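RNA-directed RNA polymerase (Infectious pancreatic necrosis virus, PDB 3ZED) probably copies the viral RNA genome, extending an RNA chain from ribonucleoside triphosphates with release of diphosphate, and occurs both free and covalently attached to the genomic RNA. Local coordinates at residues L330-V335 with G472-F477; C410-M415 with A448-V453; L423-T428 with A724-L729; Y436-A441 with L745-A750; L729-K734 with Q767-M772. One frame throughout, in Å; residues are numbered along the deposited sequence.

Overall arrangement
Five contacts run from the palm region out to the C-terminal region. Contacts 1 and 2, with centres about 11 Å apart, lie in the palm and touch; along the chain contact 2 is nested inside the loop closed by contact 1. Helix 412-426 enters contacts 2 and 3, and helix 438-452 enters contacts 2 and 4, each presenting opposite ends to different partners. Contacts 3 and 4, also about 11 Å apart between centres, join these palm helices to helices 724-732 and 740-752. Contact 5 lies wholly in the C-terminal region and shares Leu729 with contact 3. Residues about 300 positions apart are thus brought together, tying the C-terminal helices to the palm.

Contact 1: residues L330-V335 with G472-F477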
# COMPACT_ATOMS: atom_id res chain seq x y z
N LEU B 330 8.71 0.60 11.61
CA LEU B 330 9.30 1.88 11.97
C LEU B 330 10.63 2.11 11.21
O LEU B 330 10.82 3.16 10.61
CB LEU B 330 9.52 1.91 13.50
CG LEU B 330 9.83 3.24 14.20
CD1 LEU B 330 8.75 4.32 13.91
CD2 LEU B 330 9.99 3.02 15.70
N LEU B 331 11.52 1.10 11.19
CA LEU B 331 12.83 1.16 10.51
C LEU B 331 12.67 1.28 8.97
O LEU B 331 13.37 2.09 8.36
CB LEU B 331 13.69 -0.06 10.86
CG LEU B 331 14.16 -0.18 12.32
CD1 LEU B 331 14.71 -1.59 12.59
CD2 LEU B 331 15.20 0.88 12.67
N LEU B 332 11.74 0.52 8.38
CA LEU B 332 11.46 0.58 6.94
C LEU B 332 10.89 1.95 6.54
O LEU B 332 11.31 2.52 5.53
CB LEU B 332 10.46 -0.54 6.52
CG LEU B 332 10.93 -1.99 6.51
CD1 LEU B 332 9.82 -2.90 6.12
CD2 LEU B 332 12.10 -2.19 5.57
N SER B 333 9.92 2.45 7.33
CA SER B 333 9.21 3.71 7.10
C SER B 333 10.13 4.90 7.20
O SER B 333 9.89 5.89 6.52
CB SER B 333 8.03 3.87 8.05
OG SER B 333 7.10 2.83 7.80
N MET B 334 11.22 4.79 7.99
CA MET B 334 12.24 5.84 8.10
C MET B 334 13.00 6.02 6.75
O MET B 334 13.50 7.10 6.48
CB MET B 334 13.22 5.52 9.23
CG MET B 334 12.71 5.89 10.59
SD MET B 334 13.73 5.27 11.95
CE MET B 334 15.19 6.29 11.78
N VAL B 335 13.04 4.98 5.91
CA VAL B 335 13.72 5.04 4.60
C VAL B 335 12.75 5.59 3.52
O VAL B 335 13.11 6.47 2.74
CB VAL B 335 14.31 3.65 4.19
CG1 VAL B 335 15.02 3.71 2.83
CG2 VAL B 335 15.24 3.10 5.27
N GLY B 472 0.81 -5.37 3.02
CA GLY B 472 0.58 -4.42 4.10
C GLY B 472 1.88 -3.87 4.67
O GLY B 472 1.85 -2.87 5.38
N ASN B 473 3.04 -4.50 4.34
CA ASN B 473 4.33 -3.97 4.81
C ASN B 473 4.53 -2.57 4.20
O ASN B 473 3.90 -2.23 3.20
CB ASN B 473 5.50 -4.94 4.50
CG ASN B 473 6.19 -4.75 3.16
OD1 ASN B 473 7.07 -3.90 3.00
ND2 ASN B 473 5.86 -5.57 2.20
N ALA B 474 5.40 -1.74 4.83
CA ALA B 474 5.68 -0.35 4.44
C ALA B 474 6.08 -0.20 2.95
O ALA B 474 5.80 0.84 2.36
CB ALA B 474 6.78 0.21 5.33
N PHE B 475 6.69 -1.22 2.35
CA PHE B 475 7.13 -1.16 0.95
C PHE B 475 6.16 -1.83 -0.03
O PHE B 475 6.52 -1.99 -1.20
CB PHE B 475 8.55 -1.77 0.82
CG PHE B 475 9.67 -0.78 1.10
CD1 PHE B 475 9.73 -0.08 2.30
CD2 PHE B 475 10.66 -0.55 0.16
CE1 PHE B 475 10.75 0.86 2.55
CE2 PHE B 475 11.68 0.38 0.40
CZ PHE B 475 11.72 1.08 1.59
N THR B 476 4.92 -2.19 0.40
CA THR B 476 3.96 -2.89 -0.47
C THR B 476 3.76 -2.13 -1.82
O THR B 476 4.00 -2.72 -2.89
CB THR B 476 2.62 -3.17 0.25
OG1 THR B 476 2.86 -4.00 1.40
CG2 THR B 476 1.61 -3.89 -0.67
N PHE B 477 3.35 -0.86 -1.76
CA PHE B 477 3.11 -0.02 -2.95
C PHE B 477 4.37 0.07 -3.83
O PHE B 477 4.28 -0.13 -5.05
CB PHE B 477 2.66 1.42 -2.56
CG PHE B 477 2.60 2.37 -3.74
CD1 PHE B 477 3.74 3.04 -4.19
CD2 PHE B 477 1.40 2.59 -4.42
CE1 PHE B 477 3.70 3.85 -5.33
CE2 PHE B 477 1.35 3.41 -5.56
CZ PHE B 477 2.50 4.02 -6.01
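Leu332 of helix 326-340 meets Ala474 and Phe475 in the turn at Asn473-Thr476. Its CB lies 3.9 Å from Ala474 CB and 4.2 Å from Phe475 CE1, beside both the methyl and the ring. CG then turns anti to the carbonyl carbon (chi1 -71°), and beyond it CD1 approaches Asn473 OD1 at 4.3 Å, while CD2 heads for helices 412-426 and 438-452, where Met415 and Ala448 receive it. Next to this leucine, Ser333 OG touches Ala474 CB at 3.6 Å, although the hydroxyl itself is hydrogen-bonded to His329 O. The Phe475 ring is met at its edge: Leu332 O lies in the ring plane, 3.5 Å from Phe475 CE1, and Val335 CG1 follows near the same edge at Phe475 CZ. The turn is braced from within, since Phe475 N donates to Asn473 OD1 over 2.8 Å, an Asx turn inside a type I beta turn that leads into helix 476-493. Phe475, at the N-cap position of that helix, packs on Met415, Met419 and Leu422 of helix 412-426. In the palm region the contact therefore sets helix 326-340 against the start of helix 476-493, with helices 412-426 and 438-452 alongside.

Contact 2: residues C410-M415 with A448-V453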
# COMPACT_ATOMS: atom_id res chain seq x y z
N CYS B 410 6.80 -10.78 -5.85
CA CYS B 410 7.95 -10.06 -5.34
C CYS B 410 9.05 -10.98 -4.80
O CYS B 410 8.78 -11.91 -4.04
CB CYS B 410 7.51 -9.06 -4.28
SG CYS B 410 8.74 -7.79 -3.91
N THR B 411 10.29 -10.73 -5.24
CA THR B 411 11.48 -11.40 -4.74
C THR B 411 12.18 -10.43 -3.78
O THR B 411 12.02 -9.21 -3.95
CB THR B 411 12.45 -11.84 -5.86
OG1 THR B 411 13.05 -10.68 -6.44
CG2 THR B 411 11.79 -12.73 -6.92
N PRO B 412 13.01 -10.89 -2.81
CA PRO B 412 13.75 -9.93 -1.97
C PRO B 412 14.57 -8.95 -2.82
O PRO B 412 14.71 -7.79 -2.46
CB PRO B 412 14.63 -10.83 -1.09
CG PRO B 412 13.87 -12.14 -1.04
CD PRO B 412 13.33 -12.29 -2.43
N GLN B 413 15.02 -9.41 -4.02
CA GLN B 413 15.81 -8.65 -4.99
C GLN B 413 15.03 -7.49 -5.61
O GLN B 413 15.64 -6.48 -5.94
CB GLN B 413 16.40 -9.56 -6.08
CG GLN B 413 17.59 -10.43 -5.56
CD GLN B 413 17.15 -11.60 -4.68
OE1 GLN B 413 16.01 -12.09 -4.75
NE2 GLN B 413 18.03 -12.06 -3.80
N HIS B 414 13.70 -7.62 -5.75
CA HIS B 414 12.86 -6.51 -6.23
C HIS B 414 12.88 -5.38 -5.20
O HIS B 414 13.07 -4.22 -5.56
CB HIS B 414 11.41 -6.96 -6.46
CG HIS B 414 11.20 -7.74 -7.72
ND1 HIS B 414 11.03 -9.11 -7.68
CD2 HIS B 414 11.12 -7.31 -9.00
CE1 HIS B 414 10.85 -9.48 -8.94
NE2 HIS B 414 10.89 -8.43 -9.77
N MET B 415 12.72 -5.72 -3.90
CA MET B 415 12.75 -4.72 -2.83
C MET B 415 14.15 -4.11 -2.70
O MET B 415 14.26 -2.92 -2.43
CB MET B 415 12.29 -5.32 -1.50
CG MET B 415 12.29 -4.31 -0.38
SD MET B 415 11.33 -4.87 1.01
CE MET B 415 11.80 -3.63 2.19
N ALA B 448 17.03 -5.69 5.38
CA ALA B 448 15.61 -5.32 5.29
C ALA B 448 14.82 -6.09 4.22
O ALA B 448 13.76 -6.59 4.57
CB ALA B 448 15.45 -3.82 5.09
N PRO B 449 15.26 -6.25 2.94
CA PRO B 449 14.43 -6.98 1.97
C PRO B 449 14.04 -8.40 2.41
O PRO B 449 12.91 -8.81 2.11
CB PRO B 449 15.28 -6.99 0.70
CG PRO B 449 16.13 -5.76 0.82
CD PRO B 449 16.48 -5.72 2.28
N SER B 450 14.91 -9.12 3.18
CA SER B 450 14.60 -10.49 3.63
C SER B 450 13.81 -10.53 4.93
O SER B 450 13.40 -11.61 5.37
CB SER B 450 15.86 -11.34 3.75
OG SER B 450 16.22 -11.80 2.46
N MET B 451 13.54 -9.38 5.51
CA MET B 451 12.73 -9.34 6.71
C MET B 451 11.24 -9.32 6.35
O MET B 451 10.42 -9.76 7.15
CB MET B 451 13.10 -8.13 7.56
CG MET B 451 14.38 -8.35 8.35
SD MET B 451 14.81 -6.80 9.14
CE MET B 451 13.98 -6.99 10.69
N VAL B 452 10.88 -8.82 5.16
CA VAL B 452 9.47 -8.69 4.78
C VAL B 452 9.16 -9.38 3.43
O VAL B 452 7.99 -9.46 3.05
CB VAL B 452 8.99 -7.20 4.80
CG1 VAL B 452 9.11 -6.61 6.20
CG2 VAL B 452 9.72 -6.34 3.79
N VAL B 453 10.19 -9.92 2.73
CA VAL B 453 9.99 -10.63 1.45
C VAL B 453 10.57 -12.04 1.56
O VAL B 453 11.75 -12.20 1.91
CB VAL B 453 10.54 -9.89 0.20
CG1 VAL B 453 10.06 -10.57 -1.08
CG2 VAL B 453 10.20 -8.39 0.20
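Met415 and Val453 make the two largest contributions to the apolar contact between the start of helix 412-426 and the end of helix 438-452, with Pro412 next. The Met415 chain leaves with CG anti to the backbone N (chi1 -179°) and stays extended, which lays the thioether across the other segment. Its SD lies 3.5 Å from Val452 CG2 and 3.8 Å from Val453 CG2, crossing the Val452 side chain at about a right angle. Nearer the backbone, Met415 CB meets Pro449 CB at 4.1 Å. Val453 sends its other branch to the opposing turn: CG1 sits 3.4 Å from Pro412 N and 3.9 Å from Pro412 CD, and also faces Cys410 SG.

Thr411 and His414 form a capping box there. Thr411, at the N-cap, accepts from His414 N through OG1, and Thr411 N donates in return to His414 ND1 over 3.0 Å at 161°. The box starts helix 412-426 within the catalytic region of the polymerase, and Thr411 also packs on Asn184, one of the residues that bind a potassium ion.

Contacts between polar and apolar atoms complete the interface. Pro412 O lies 3.3 Å from Pro449 CB; Pro449, whose N carries no hydrogen, sits where its helix is kinked. Ser450 OG stands 4.0 Å from Pro412 CB and is hydrogen-bonded to Leu782 O, while Leu782 of helix 781-789 touches both prolines.

Contact 3: residues L423-T428 with A724-L729; sequences LTRGWT and AVWRLL
Thr424 and Trp726 mark the closest backbone approach, 6.1 Å between their CA atoms, where a pi-type turn late in helix 412-426 faces the start of helix 724-732. Thr424 sits over one face of the indole, CB and CG2 toward the five-membered ring. Its CB stands 3.5 Å from the centroid of that ring and only 6° off the ring normal, a CH-pi contact, and its CG2 touches Trp726 CG. The six-membered ring is met by other atoms: Thr424 O lies 3.2 Å from Trp726 CZ2, and Arg425 NH1 lies 3.3 Å from Trp726 CZ3. The guanidinium and indole planes are 27° apart, with CZ3 over one guanidinium face, toward its rim. The guanidinium is held in this orientation by its edge, because Arg425 NH1 donates to Thr424 OG1 within its own plane over 3.1 Å at 169°, and Glu195 and Glu202 take NH2 and NE in salt bridges. Thr424 OG1 is also hydrogen-bonded to Tyr420 O. On the other flank Leu729 CD2 lies 3.6 Å from Leu423 CB and 3.7 Å from Thr424 CG2. The contact joins palm to C-terminal region, with helix 194-204 beside Arg425 and Trp726, helix 326-340 behind Leu423, and helix 757-771 behind Val725 and Leu728.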
# COMPACT_ATOMS: atom_id res chain seq x y z
N LEU B 423 17.94 5.11 -2.01
CA LEU B 423 19.21 5.56 -1.42
C LEU B 423 20.08 6.35 -2.39
O LEU B 423 20.82 7.20 -1.94
CB LEU B 423 20.01 4.40 -0.82
CG LEU B 423 19.84 4.19 0.70
CD1 LEU B 423 18.41 3.76 1.06
CD2 LEU B 423 20.84 3.16 1.22
N THR B 424 19.96 6.10 -3.71
CA THR B 424 20.76 6.83 -4.70
C THR B 424 20.04 8.12 -5.16
O THR B 424 20.68 9.15 -5.26
CB THR B 424 21.15 5.93 -5.91
OG1 THR B 424 19.98 5.41 -6.54
CG2 THR B 424 22.05 4.77 -5.52
N ARG B 425 18.73 8.06 -5.43
CA ARG B 425 17.99 9.21 -5.94
C ARG B 425 17.30 10.04 -4.85
O ARG B 425 17.02 11.21 -5.09
CB ARG B 425 16.94 8.76 -6.99
CG ARG B 425 17.48 8.59 -8.43
CD ARG B 425 18.47 7.45 -8.58
NE ARG B 425 18.88 7.30 -9.97
CZ ARG B 425 19.80 6.44 -10.41
NH1 ARG B 425 20.41 5.62 -9.57
NH2 ARG B 425 20.10 6.40 -11.70
N GLY B 426 17.03 9.45 -3.69
CA GLY B 426 16.36 10.14 -2.59
C GLY B 426 17.34 10.63 -1.54
O GLY B 426 17.59 11.83 -1.41
N TRP B 427 17.94 9.67 -0.82
CA TRP B 427 18.89 9.86 0.28
C TRP B 427 20.27 10.27 -0.23
O TRP B 427 21.29 9.63 0.08
CB TRP B 427 18.95 8.57 1.12
CG TRP B 427 17.65 8.34 1.85
CD1 TRP B 427 16.67 7.45 1.53
CD2 TRP B 427 17.16 9.10 2.96
NE1 TRP B 427 15.62 7.57 2.40
CE2 TRP B 427 15.89 8.58 3.29
CE3 TRP B 427 17.67 10.17 3.73
CZ2 TRP B 427 15.12 9.08 4.35
CZ3 TRP B 427 16.91 10.68 4.76
CH2 TRP B 427 15.66 10.13 5.08
N THR B 428 20.31 11.38 -0.98
CA THR B 428 21.55 11.90 -1.55
C THR B 428 21.60 13.43 -1.40
O THR B 428 20.60 14.11 -1.62
CB THR B 428 21.70 11.45 -3.04
OG1 THR B 428 22.98 11.84 -3.52
CG2 THR B 428 20.61 12.03 -3.96
N ALA B 724 30.62 6.87 -7.81
CA ALA B 724 31.34 5.87 -7.03
C ALA B 724 30.55 5.47 -5.78
O ALA B 724 30.56 4.29 -5.42
CB ALA B 724 32.72 6.38 -6.65
N VAL B 725 29.81 6.43 -5.17
CA VAL B 725 28.95 6.19 -4.00
C VAL B 725 27.86 5.17 -4.39
O VAL B 725 27.60 4.21 -3.65
CB VAL B 725 28.33 7.52 -3.45
CG1 VAL B 725 27.31 7.25 -2.35
CG2 VAL B 725 29.41 8.49 -2.97
N TRP B 726 27.25 5.37 -5.58
CA TRP B 726 26.19 4.51 -6.11
C TRP B 726 26.77 3.16 -6.50
O TRP B 726 26.13 2.14 -6.24
CB TRP B 726 25.51 5.19 -7.31
CG TRP B 726 24.77 6.47 -7.01
CD1 TRP B 726 24.74 7.17 -5.83
CD2 TRP B 726 23.95 7.22 -7.92
NE1 TRP B 726 23.95 8.28 -5.94
CE2 TRP B 726 23.46 8.35 -7.22
CE3 TRP B 726 23.57 7.04 -9.26
CZ2 TRP B 726 22.60 9.29 -7.82
CZ3 TRP B 726 22.74 7.98 -9.86
CH2 TRP B 726 22.25 9.08 -9.14
N ARG B 727 28.00 3.13 -7.05
CA ARG B 727 28.71 1.90 -7.41
C ARG B 727 28.97 1.05 -6.17
O ARG B 727 28.78 -0.16 -6.24
CB ARG B 727 30.02 2.22 -8.13
CG ARG B 727 29.87 2.15 -9.63
CD ARG B 727 31.21 2.12 -10.32
NE ARG B 727 31.63 3.49 -10.62
CZ ARG B 727 32.82 4.02 -10.33
NH1 ARG B 727 33.75 3.29 -9.73
NH2 ARG B 727 33.07 5.28 -10.64
N LEU B 728 29.31 1.68 -5.03
CA LEU B 728 29.51 1.00 -3.75
C LEU B 728 28.22 0.34 -3.28
O LEU B 728 28.25 -0.78 -2.78
CB LEU B 728 30.03 1.97 -2.68
CG LEU B 728 31.51 2.39 -2.75
CD1 LEU B 728 31.84 3.34 -1.63
CD2 LEU B 728 32.45 1.19 -2.65
N LEU B 729 27.08 1.03 -3.48
CA LEU B 729 25.74 0.55 -3.09
C LEU B 729 25.32 -0.63 -3.97
O LEU B 729 24.71 -1.58 -3.47
CB LEU B 729 24.71 1.68 -3.15
CG LEU B 729 23.51 1.49 -2.23
CD1 LEU B 729 23.89 1.81 -0.77
CD2 LEU B 729 22.32 2.32 -2.72

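Contact 4: residues Y436-A441 with L745-A750; sequences YNPTWA and LALKPA
Leu747 and Tyr436 cross at about a right angle, and the methyl CD2 of the leucine meets the phenol at its rim. Leu747 CD2 lies 3.8 Å from Tyr436 CE1, near the ring plane, so the contact is an edge contact. In the leucine, CG is anti to the backbone N (chi1 -172°), and from it CD2 reaches the start of helix 438-452. There the same methyl is shared: it stands 4.0 Å from Ala441 CB and 4.0 Å from Pro438 CA. Further back on the side chain, Leu747 CB faces Pro438 CG at 4.3 Å, so that the proline ring flanks the base of the leucine while tyrosine and alanine receive its tip. Just before the proline, Asn437 occupies the N-cap, and its OD1 accepts from Trp440 N over 3.1 Å, Trp440 N lying nearly in line with the C=O bond (169°). Tyr436 packs in addition on Val725 and Leu729 of helix 724-732, Ala441 on its Arg732 and Ala746 on its Leu728, so this helix adjoins both segments. Helix 740-752 thus meets the start of helix 438-452 with further helices around them: 724-732, then 757-771 against Ala746 and Ala750, and 326-340 against Trp440.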
# COMPACT_ATOMS: atom_id res chain seq x y z
N TYR B 436 23.17 8.90 4.49
CA TYR B 436 23.16 7.67 5.26
C TYR B 436 24.58 7.25 5.60
O TYR B 436 25.53 7.69 4.95
CB TYR B 436 22.41 6.54 4.51
CG TYR B 436 22.94 6.24 3.11
CD1 TYR B 436 24.05 5.43 2.92
CD2 TYR B 436 22.32 6.78 1.99
CE1 TYR B 436 24.54 5.15 1.64
CE2 TYR B 436 22.80 6.52 0.71
CZ TYR B 436 23.92 5.71 0.54
OH TYR B 436 24.39 5.45 -0.72
N ASN B 437 24.72 6.39 6.61
CA ASN B 437 26.00 5.85 7.04
C ASN B 437 26.06 4.34 6.69
O ASN B 437 25.06 3.79 6.19
CB ASN B 437 26.21 6.11 8.55
CG ASN B 437 25.26 5.48 9.55
OD1 ASN B 437 24.55 4.50 9.29
ND2 ASN B 437 25.33 5.96 10.77
N PRO B 438 27.21 3.64 6.93
CA PRO B 438 27.27 2.20 6.58
C PRO B 438 26.23 1.33 7.29
O PRO B 438 25.71 0.39 6.67
CB PRO B 438 28.70 1.81 6.99
CG PRO B 438 29.47 3.08 6.87
CD PRO B 438 28.52 4.11 7.43
N THR B 439 25.89 1.63 8.56
CA THR B 439 24.89 0.85 9.31
C THR B 439 23.52 0.87 8.60
O THR B 439 22.91 -0.19 8.44
CB THR B 439 24.77 1.37 10.74
OG1 THR B 439 26.01 1.15 11.39
CG2 THR B 439 23.63 0.71 11.55
N TRP B 440 23.08 2.05 8.16
CA TRP B 440 21.78 2.17 7.50
C TRP B 440 21.82 1.61 6.06
O TRP B 440 20.81 1.07 5.61
CB TRP B 440 21.25 3.60 7.54
CG TRP B 440 20.47 3.84 8.79
CD1 TRP B 440 20.95 4.31 9.99
CD2 TRP B 440 19.09 3.51 9.01
NE1 TRP B 440 19.93 4.37 10.91
CE2 TRP B 440 18.78 3.89 10.34
CE3 TRP B 440 18.08 2.96 8.20
CZ2 TRP B 440 17.50 3.70 10.88
CZ3 TRP B 440 16.81 2.82 8.73
CH2 TRP B 440 16.53 3.18 10.06
N ALA B 441 22.99 1.66 5.38
CA ALA B 441 23.17 1.03 4.06
C ALA B 441 23.07 -0.49 4.20
O ALA B 441 22.49 -1.14 3.34
CB ALA B 441 24.53 1.42 3.46
N LEU B 745 34.29 0.55 5.67
CA LEU B 745 35.50 1.36 5.48
C LEU B 745 35.48 2.06 4.11
O LEU B 745 35.95 3.19 4.00
CB LEU B 745 36.77 0.51 5.62
CG LEU B 745 37.22 0.12 7.04
CD1 LEU B 745 38.52 -0.70 7.01
CD2 LEU B 745 37.50 1.36 7.89
N ALA B 746 34.89 1.42 3.09
CA ALA B 746 34.79 1.98 1.75
C ALA B 746 33.79 3.17 1.67
O ALA B 746 34.06 4.13 0.96
CB ALA B 746 34.40 0.90 0.76
N LEU B 747 32.68 3.10 2.42
CA LEU B 747 31.66 4.15 2.45
C LEU B 747 31.95 5.25 3.49
O LEU B 747 31.45 6.37 3.33
CB LEU B 747 30.27 3.53 2.72
CG LEU B 747 29.02 4.43 2.61
CD1 LEU B 747 28.92 5.13 1.26
CD2 LEU B 747 27.77 3.63 2.87
N LYS B 748 32.76 4.94 4.53
CA LYS B 748 33.07 5.89 5.62
C LYS B 748 33.52 7.29 5.11
O LYS B 748 32.95 8.25 5.61
CB LYS B 748 34.11 5.30 6.59
CG LYS B 748 34.11 5.98 7.96
CD LYS B 748 35.33 5.56 8.78
CE LYS B 748 35.36 6.24 10.13
NZ LYS B 748 36.55 5.84 10.91
N PRO B 749 34.44 7.47 4.12
CA PRO B 749 34.82 8.84 3.72
C PRO B 749 33.64 9.66 3.17
O PRO B 749 33.49 10.82 3.56
CB PRO B 749 35.90 8.62 2.65
CG PRO B 749 36.48 7.29 2.98
CD PRO B 749 35.28 6.48 3.40
N ALA B 750 32.80 9.05 2.31
CA ALA B 750 31.64 9.69 1.70
C ALA B 750 30.55 9.97 2.71
O ALA B 750 29.95 11.03 2.64
CB ALA B 750 31.09 8.82 0.59

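Contact 5: residues L729-K734 with Q767-M772; sequences LDQRTK and QQQLLM
Gln731 meets two glutamines of helix 757-771 through its amide, which is parallel to neither partner: its plane is turned 63° from that of Gln768 and 80° from that of Gln769. The two polar atoms of the Gln731 amide do different work. OE1 accepts from Gln768 NE2 over 2.8 Å, with the donor in the Gln731 carbonyl plane, although the oxygen is tilted out of the amide plane of Gln768 and the N-H approach is bent (136°). NE2 donates to Gln769 OE1 over 3.0 Å, a weak bond, and has a second weak partner in Ala765 O. The donor and acceptor ends are therefore both engaged, which would restrain the rotation of the buried group, chiefly through OE1.

The reach comes from chain shape, Gln731 and Gln768 both being extended beyond CG. They bridge helices 724-732 and 757-771, which belong to the C-terminal region, where helix 740-752 comes between them in sequence and Gln768 also packs on its Gln743 and Ala746.

Met772 closes the side of the contact at the C-terminal end of helix 757-771. Its SD lies 3.6 Å from Gln731 CG, while CE turns to Lys734, 3.7 Å from its CB, the two side chains crossing at about a right angle. Lys734 sends NZ past the methionine to Asp730 OD2 at 3.1 Å, a salt bridge in which NZ comes from above the carboxylate plane. Thr733 OG1 donates to Asp730 O over 2.7 Å, and the other carboxylate oxygen, Asp730 OD1, is bonded to Asn194 ND2.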
# COMPACT_ATOMS: atom_id res chain seq x y z
N LEU B 729 27.08 1.03 -3.48
CA LEU B 729 25.74 0.55 -3.09
C LEU B 729 25.32 -0.63 -3.97
O LEU B 729 24.71 -1.58 -3.47
CB LEU B 729 24.71 1.68 -3.15
CG LEU B 729 23.51 1.49 -2.23
CD1 LEU B 729 23.89 1.81 -0.77
CD2 LEU B 729 22.32 2.32 -2.72
N ASP B 730 25.65 -0.58 -5.26
CA ASP B 730 25.39 -1.69 -6.18
C ASP B 730 26.28 -2.91 -5.82
O ASP B 730 25.79 -4.03 -5.83
CB ASP B 730 25.62 -1.26 -7.63
CG ASP B 730 25.13 -2.27 -8.65
OD1 ASP B 730 24.01 -2.81 -8.46
OD2 ASP B 730 25.85 -2.50 -9.65
N GLN B 731 27.56 -2.68 -5.48
CA GLN B 731 28.52 -3.73 -5.09
C GLN B 731 28.03 -4.44 -3.82
O GLN B 731 28.13 -5.68 -3.72
CB GLN B 731 29.92 -3.14 -4.90
CG GLN B 731 30.60 -2.70 -6.19
CD GLN B 731 31.88 -1.91 -5.98
OE1 GLN B 731 32.43 -1.83 -4.89
NE2 GLN B 731 32.39 -1.29 -7.04
N ARG B 732 27.44 -3.64 -2.88
CA ARG B 732 26.86 -4.06 -1.60
C ARG B 732 25.78 -5.16 -1.79
O ARG B 732 25.62 -6.02 -0.92
CB ARG B 732 26.28 -2.82 -0.89
CG ARG B 732 25.76 -3.05 0.52
CD ARG B 732 25.38 -1.74 1.22
NE ARG B 732 26.54 -1.01 1.74
CZ ARG B 732 27.15 -1.29 2.89
NH1 ARG B 732 26.78 -2.34 3.62
NH2 ARG B 732 28.16 -0.53 3.30
N THR B 733 25.08 -5.16 -2.94
CA THR B 733 24.03 -6.14 -3.25
C THR B 733 24.61 -7.48 -3.71
O THR B 733 23.88 -8.47 -3.72
CB THR B 733 23.02 -5.61 -4.31
OG1 THR B 733 23.63 -5.57 -5.60
CG2 THR B 733 22.44 -4.25 -3.95
N LYS B 734 25.90 -7.50 -4.06
CA LYS B 734 26.60 -8.68 -4.59
C LYS B 734 27.59 -9.31 -3.60
O LYS B 734 27.85 -10.51 -3.71
CB LYS B 734 27.36 -8.30 -5.87
CG LYS B 734 26.45 -7.88 -7.03
CD LYS B 734 27.12 -6.83 -7.91
CE LYS B 734 26.28 -6.47 -9.10
NZ LYS B 734 26.95 -5.42 -9.92
N GLN B 767 39.06 -0.26 -5.93
CA GLN B 767 39.73 -1.25 -5.08
C GLN B 767 38.77 -2.42 -4.78
O GLN B 767 39.14 -3.58 -4.94
CB GLN B 767 40.18 -0.57 -3.78
CG GLN B 767 41.16 -1.34 -2.92
CD GLN B 767 41.46 -0.57 -1.66
OE1 GLN B 767 41.11 -1.00 -0.55
NE2 GLN B 767 42.06 0.62 -1.80
N GLN B 768 37.52 -2.10 -4.39
CA GLN B 768 36.48 -3.08 -4.08
C GLN B 768 36.05 -3.88 -5.33
O GLN B 768 35.78 -5.07 -5.22
CB GLN B 768 35.28 -2.40 -3.41
CG GLN B 768 34.43 -3.36 -2.59
CD GLN B 768 33.49 -2.65 -1.66
OE1 GLN B 768 33.82 -2.37 -0.50
NE2 GLN B 768 32.30 -2.33 -2.14
N GLN B 769 36.03 -3.24 -6.51
CA GLN B 769 35.69 -3.89 -7.78
C GLN B 769 36.71 -4.99 -8.10
O GLN B 769 36.31 -6.05 -8.60
CB GLN B 769 35.64 -2.85 -8.92
CG GLN B 769 34.88 -3.31 -10.16
CD GLN B 769 33.39 -3.33 -9.95
OE1 GLN B 769 32.72 -2.29 -9.90
NE2 GLN B 769 32.83 -4.53 -9.82
N LEU B 770 38.00 -4.76 -7.78
CA LEU B 770 39.09 -5.71 -7.99
C LEU B 770 38.96 -6.95 -7.11
O LEU B 770 39.12 -8.05 -7.63
CB LEU B 770 40.48 -5.08 -7.76
CG LEU B 770 40.95 -3.99 -8.73
CD1 LEU B 770 42.20 -3.34 -8.20
CD2 LEU B 770 41.21 -4.55 -10.12
N LEU B 771 38.68 -6.78 -5.80
CA LEU B 771 38.54 -7.92 -4.87
C LEU B 771 37.29 -8.76 -5.18
O LEU B 771 37.20 -9.90 -4.72
CB LEU B 771 38.59 -7.52 -3.38
CG LEU B 771 37.67 -6.42 -2.86
CD1 LEU B 771 36.38 -7.00 -2.29
CD2 LEU B 771 38.39 -5.59 -1.80
N MET B 772 36.36 -8.23 -6.01
CA MET B 772 35.13 -8.92 -6.42
C MET B 772 35.41 -10.00 -7.50
O MET B 772 34.49 -10.74 -7.84
CB MET B 772 34.09 -7.92 -6.90
CG MET B 772 33.41 -7.18 -5.75
SD MET B 772 32.14 -6.00 -6.25
CE MET B 772 30.80 -7.08 -6.48